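Local structure of ComZ (Thermus thermophilus, 6QVI) at residues S224-E229 and C254-G259; K233-F238 and C261-G266. The protein is a competence-associated pilin that probably acts as a DNA receptor at the pilus tip during natural DNA uptake. All coordinates share one frame; numbering follows the deposited sequence.

Interaction 1. Residues S224-E229 and C254-G259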
loop_
_atom_site.group_PDB
_atom_site.type_symbol
_atom_site.label_atom_id
_atom_site.label_comp_id
_atom_site.label_asym_id
_atom_site.label_seq_id
_atom_site.Cartn_x
_atom_site.Cartn_y
_atom_site.Cartn_z
ATOM N N SER A 224 -19.980 -19.614 9.030
ATOM C CA SER A 224 -18.838 -19.440 9.947
ATOM C C SER A 224 -17.696 -18.630 9.331
ATOM O O SER A 224 -16.743 -18.276 10.040
ATOM C CB SER A 224 -18.287 -20.775 10.484
ATOM O OG SER A 224 -17.539 -21.462 9.500
ATOM N N THR A 225 -17.806 -18.238 8.072
ATOM C CA THR A 225 -16.880 -17.288 7.482
ATOM C C THR A 225 -17.094 -15.940 8.166
ATOM O O THR A 225 -18.181 -15.648 8.676
ATOM C CB THR A 225 -17.135 -17.194 5.978
ATOM O OG1 THR A 225 -16.695 -18.404 5.361
ATOM C CG2 THR A 225 -16.393 -16.022 5.333
ATOM N N GLN A 226 -16.050 -15.129 8.240
ATOM C CA GLN A 226 -16.184 -13.907 9.023
ATOM C C GLN A 226 -15.407 -12.799 8.311
ATOM O O GLN A 226 -14.173 -12.737 8.349
ATOM C CB GLN A 226 -15.705 -14.180 10.443
ATOM C CG GLN A 226 -16.069 -13.178 11.490
ATOM C CD GLN A 226 -15.629 -13.652 12.864
ATOM O OE1 GLN A 226 -15.136 -14.781 13.013
ATOM N NE2 GLN A 226 -15.901 -12.845 13.889
ATOM N N ILE A 227 -16.147 -11.941 7.626
ATOM C CA ILE A 227 -15.589 -10.754 6.998
ATOM C C ILE A 227 -15.954 -9.638 7.964
ATOM O O ILE A 227 -17.071 -9.133 7.968
ATOM C CB ILE A 227 -16.134 -10.537 5.591
ATOM C CG1 ILE A 227 -15.642 -11.665 4.673
ATOM C CG2 ILE A 227 -15.673 -9.212 5.063
ATOM C CD1 ILE A 227 -16.394 -11.774 3.362
ATOM N N GLY A 228 -15.025 -9.311 8.848
ATOM C CA GLY A 228 -15.273 -8.329 9.873
ATOM C C GLY A 228 -15.999 -8.968 11.038
ATOM O O GLY A 228 -16.523 -10.084 10.962
ATOM N N GLU A 229 -16.053 -8.225 12.135
ATOM C CA GLU A 229 -16.739 -8.631 13.341
ATOM C C GLU A 229 -17.854 -7.641 13.637
ATOM O O GLU A 229 -17.751 -6.471 13.258
ATOM C CB GLU A 229 -15.782 -8.698 14.536
ATOM C CG GLU A 229 -14.910 -9.939 14.563
ATOM C CD GLU A 229 -13.797 -9.853 15.588
ATOM O OE1 GLU A 229 -13.126 -8.799 15.644
ATOM O OE2 GLU A 229 -13.619 -10.826 16.360
ATOM N N CYS A 254 -24.663 -10.391 10.210
ATOM C CA CYS A 254 -23.503 -9.866 10.918
ATOM C C CYS A 254 -23.572 -10.274 12.387
ATOM O O CYS A 254 -23.401 -9.471 13.306
ATOM C CB CYS A 254 -23.395 -8.359 10.732
ATOM S SG CYS A 254 -22.071 -7.589 11.673
ATOM N N ARG A 255 -23.844 -11.554 12.615
ATOM C CA ARG A 255 -23.779 -12.114 13.954
ATOM C C ARG A 255 -22.346 -12.575 14.228
ATOM O O ARG A 255 -21.509 -12.662 13.326
ATOM C CB ARG A 255 -24.805 -13.244 14.119
ATOM C CG ARG A 255 -24.274 -14.656 13.886
ATOM C CD ARG A 255 -25.414 -15.644 13.808
ATOM N NE ARG A 255 -26.537 -15.084 13.070
ATOM C CZ ARG A 255 -27.599 -15.782 12.689
ATOM N NH1 ARG A 255 -27.699 -17.070 12.983
ATOM N NH2 ARG A 255 -28.569 -15.186 12.010
ATOM N N ASN A 256 -22.059 -12.846 15.495
ATOM C CA ASN A 256 -20.674 -13.019 15.921
ATOM C C ASN A 256 -20.097 -14.354 15.453
ATOM O O ASN A 256 -20.679 -15.417 15.714
ATOM C CB ASN A 256 -20.578 -12.886 17.433
ATOM C CG ASN A 256 -19.511 -11.910 17.844
ATOM O OD1 ASN A 256 -18.366 -12.015 17.399
ATOM N ND2 ASN A 256 -19.880 -10.934 18.672
ATOM N N ASN A 257 -18.951 -14.293 14.766
ATOM C CA ASN A 257 -18.321 -15.481 14.235
ATOM C C ASN A 257 -19.177 -16.012 13.058
ATOM O O ASN A 257 -19.315 -17.208 12.816
ATOM C CB ASN A 257 -18.059 -16.486 15.376
ATOM C CG ASN A 257 -17.815 -17.938 14.954
ATOM O OD1 ASN A 257 -18.761 -18.730 14.999
ATOM N ND2 ASN A 257 -16.605 -18.271 14.475
ATOM N N LYS A 258 -19.764 -15.074 12.304
ATOM C CA LYS A 258 -20.458 -15.451 11.071
ATOM C C LYS A 258 -20.705 -14.213 10.218
ATOM O O LYS A 258 -20.669 -13.072 10.700
ATOM C CB LYS A 258 -21.790 -16.163 11.350
ATOM C CG LYS A 258 -22.195 -17.096 10.222
ATOM C CD LYS A 258 -23.613 -17.593 10.413
ATOM C CE LYS A 258 -23.758 -19.071 10.033
ATOM N NZ LYS A 258 -24.104 -19.278 8.586
ATOM N N GLY A 259 -20.910 -14.455 8.917
ATOM C CA GLY A 259 -21.523 -13.456 8.042
ATOM C C GLY A 259 -20.581 -12.355 7.615
ATOM O O GLY A 259 -19.399 -12.313 7.983
#
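Residues 224-227, which end in strand 226-227, run at 78° to loop residues 256-259, and the two are joined where Ile227 N donates to Gly259 O at 3.3 Å, a nearly straight bond lying in the plane of the carbonyl. This belongs to the beta-solenoid domain: strand 226-227 pairs in parallel with strand 180-187 through Gln226 and Gly228, while the intervening Ile227 turns its backbone to the loop. Gly259 suits its place because its phi is positive (78°). The loop itself is folded by a type II turn from Arg255 to Lys258, in which Asn257 occupies the third position with positive phi (71°), a conformation asparagine tolerates well. Against this turn lies Gln226, its CG anti to the backbone N and its chain extended, so that CD rests 3.5 Å from Asn257 CA. The Gln226 and Asn257 amides stand almost perpendicular, and Gln226 OE1 is hydrogen-bonded to Tyr183 OH on the neighbouring strand. An alanine in place of this glutamine would remove the amide and would probably loosen both the packing on the turn and the tie to Tyr183. Thr225 OG1 is likewise held by Gly178 N. At the exposed end, the Lys258 chain bends past Ser224, with Lys258 CG 3.6 Å from Ser224 N.

Interaction 2. Residues K233-F238 and C261-G266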
loop_
_atom_site.group_PDB
_atom_site.type_symbol
_atom_site.label_atom_id
_atom_site.label_comp_id
_atom_site.label_asym_id
_atom_site.label_seq_id
_atom_site.Cartn_x
_atom_site.Cartn_y
_atom_site.Cartn_z
ATOM N N LYS A 233 -15.665 -3.930 12.262
ATOM C CA LYS A 233 -15.888 -4.627 11.006
ATOM C C LYS A 233 -15.381 -3.838 9.805
ATOM O O LYS A 233 -15.121 -2.633 9.852
ATOM C CB LYS A 233 -17.355 -4.960 10.786
ATOM C CG LYS A 233 -18.213 -3.820 10.282
ATOM C CD LYS A 233 -19.680 -4.207 10.495
ATOM C CE LYS A 233 -20.693 -3.194 10.007
ATOM N NZ LYS A 233 -20.539 -1.819 10.558
ATOM N N VAL A 234 -15.341 -4.554 8.687
ATOM C CA VAL A 234 -14.587 -4.126 7.541
ATOM C C VAL A 234 -15.240 -2.917 6.905
ATOM O O VAL A 234 -16.469 -2.736 6.939
ATOM C CB VAL A 234 -14.431 -5.314 6.578
ATOM C CG1 VAL A 234 -15.727 -5.583 5.786
ATOM C CG2 VAL A 234 -13.277 -5.116 5.695
ATOM N N LYS A 235 -14.396 -2.073 6.345
ATOM C CA LYS A 235 -14.837 -0.793 5.782
ATOM C C LYS A 235 -15.210 -0.946 4.312
ATOM O O LYS A 235 -14.731 -0.226 3.450
ATOM C CB LYS A 235 -13.724 0.251 5.942
ATOM C CG LYS A 235 -13.556 0.825 7.327
ATOM C CD LYS A 235 -12.776 2.137 7.301
ATOM C CE LYS A 235 -12.665 2.605 5.882
ATOM N NZ LYS A 235 -12.233 4.037 5.959
ATOM N N GLY A 236 -16.134 -1.858 4.025
ATOM C CA GLY A 236 -16.569 -2.017 2.649
ATOM C C GLY A 236 -16.236 -3.356 2.000
ATOM O O GLY A 236 -15.206 -3.976 2.268
ATOM N N VAL A 237 -17.140 -3.799 1.136
ATOM C CA VAL A 237 -16.999 -5.037 0.379
ATOM C C VAL A 237 -17.400 -4.676 -1.050
ATOM O O VAL A 237 -18.587 -4.574 -1.370
ATOM C CB VAL A 237 -17.857 -6.176 0.935
ATOM C CG1 VAL A 237 -17.743 -7.404 0.045
ATOM C CG2 VAL A 237 -17.492 -6.473 2.385
ATOM N N PHE A 238 -16.416 -4.364 -1.874
ATOM C CA PHE A 238 -16.613 -3.925 -3.254
ATOM C C PHE A 238 -16.212 -5.014 -4.250
ATOM O O PHE A 238 -15.029 -5.163 -4.582
ATOM C CB PHE A 238 -15.823 -2.641 -3.451
ATOM C CG PHE A 238 -16.038 -1.665 -2.348
ATOM C CD1 PHE A 238 -15.022 -1.354 -1.463
ATOM C CD2 PHE A 238 -17.307 -1.094 -2.165
ATOM C CE1 PHE A 238 -15.245 -0.446 -0.436
ATOM C CE2 PHE A 238 -17.548 -0.183 -1.143
ATOM C CZ PHE A 238 -16.520 0.145 -0.274
ATOM N N CYS A 261 -19.867 -8.561 8.027
ATOM C CA CYS A 261 -20.044 -7.333 8.789
ATOM C C CYS A 261 -19.397 -6.206 7.994
ATOM O O CYS A 261 -18.172 -6.044 7.993
ATOM C CB CYS A 261 -19.426 -7.493 10.167
ATOM S SG CYS A 261 -20.334 -8.623 11.175
ATOM N N THR A 262 -20.220 -5.424 7.308
ATOM C CA THR A 262 -19.648 -4.424 6.436
ATOM C C THR A 262 -20.434 -3.137 6.585
ATOM O O THR A 262 -21.630 -3.138 6.874
ATOM C CB THR A 262 -19.591 -4.881 4.956
ATOM O OG1 THR A 262 -18.898 -3.894 4.169
ATOM C CG2 THR A 262 -20.994 -5.128 4.361
ATOM N N GLU A 263 -19.717 -2.042 6.386
ATOM C CA GLU A 263 -20.309 -0.723 6.300
ATOM C C GLU A 263 -20.915 -0.502 4.927
ATOM O O GLU A 263 -22.076 -0.101 4.804
ATOM C CB GLU A 263 -19.226 0.317 6.555
ATOM C CG GLU A 263 -18.630 0.273 7.949
ATOM C CD GLU A 263 -17.605 1.378 8.168
ATOM O OE1 GLU A 263 -17.218 1.610 9.336
ATOM O OE2 GLU A 263 -17.192 2.017 7.172
ATOM N N ALA A 264 -20.143 -0.753 3.882
ATOM C CA ALA A 264 -20.601 -0.577 2.520
ATOM C C ALA A 264 -20.474 -1.889 1.761
ATOM O O ALA A 264 -19.578 -2.696 2.023
ATOM C CB ALA A 264 -19.795 0.519 1.813
ATOM N N MET A 265 -21.346 -2.067 0.775
ATOM C CA MET A 265 -21.367 -3.306 0.010
ATOM C C MET A 265 -21.911 -3.015 -1.385
ATOM O O MET A 265 -23.121 -2.853 -1.552
ATOM C CB MET A 265 -22.213 -4.349 0.713
ATOM C CG MET A 265 -22.440 -5.541 -0.153
ATOM S SD MET A 265 -22.839 -7.074 0.688
ATOM C CE MET A 265 -24.344 -7.471 -0.237
ATOM N N GLY A 266 -21.013 -2.882 -2.362
ATOM C CA GLY A 266 -21.420 -2.821 -3.755
ATOM C C GLY A 266 -20.457 -3.475 -4.732
ATOM O O GLY A 266 -19.736 -4.411 -4.372
#
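One carbonyl oxygen, Ala264 O, is gripped from both segments at once: Val237 N donates to it across the contact at 2.8 Å, and Thr262 OG1 from within its own segment at 2.6 Å. The donors approach from opposite sides of the carbonyl plane, neither along a lone pair. Thr262 can do this because its OG1 is anti to the backbone N, and its short hydroxyl side chain suits a place two residues before the oxygen it reaches. The Thr262 side chain also meets Val237, which crosses it at about a right angle with Val237 CG2 3.7 Å from Thr262 CB. Ahead of the strands the two backbones are joined more loosely, by weak bonds from Val234 N to Cys261 O and from Glu263 N to Val234 O. The same Val234 O weakly accepts from Gly236 N, closing an inverse gamma turn centred on Lys235. Gly236 could hardly be another residue, since a CB would run into Phe238 CE1. Instead, Gly236 C lies 3.9 Å above one face of the Phe238 ring, offset toward its rim, and Phe238 CE2 meets Ala264 CB obliquely at 3.8 Å. Lys233 runs its aliphatic chain along Cys261, with Lys233 CD 3.3 Å from Cys261 CB, and crosses Glu263 obliquely, while Lys235 lies alongside Glu263. The amino groups of Lys233 and Lys235 do not touch the Glu263 carboxylate, though the opposite charges would probably attract. Val237 pairs in parallel with Met265, sharing a sheet face on which both touch Ile246, and Phe238 with Gly266, whose N returns a weak bond to Val237 O. Strand 237-239 lies between 212-214 and 265-266, parallel to both, the coil-to-coil stacking that marks a beta-solenoid.

Interactions 1 and 2 join the same two runs of chain at consecutive places, their segments alternating along the sequence. The disulfide between Cys254 and Cys261 ties the loop of interaction 1 to the start of 261-266, and Ile227 O probably accepts a hydrogen bond from Cys261 N, so backbone pairing passes from one contact toward the other. Inside, Ile227 packs against Val234. Both contacts are partly buried, but interaction 1 lies farther from the centre of the chain and sets a strand against a turn, with polar amide packing. Interaction 2 buries more surface and aligns two segments nearly parallel, combining strand pairing with the apolar contact of Phe238 on Ala264 and the packing of Val237 on Thr262.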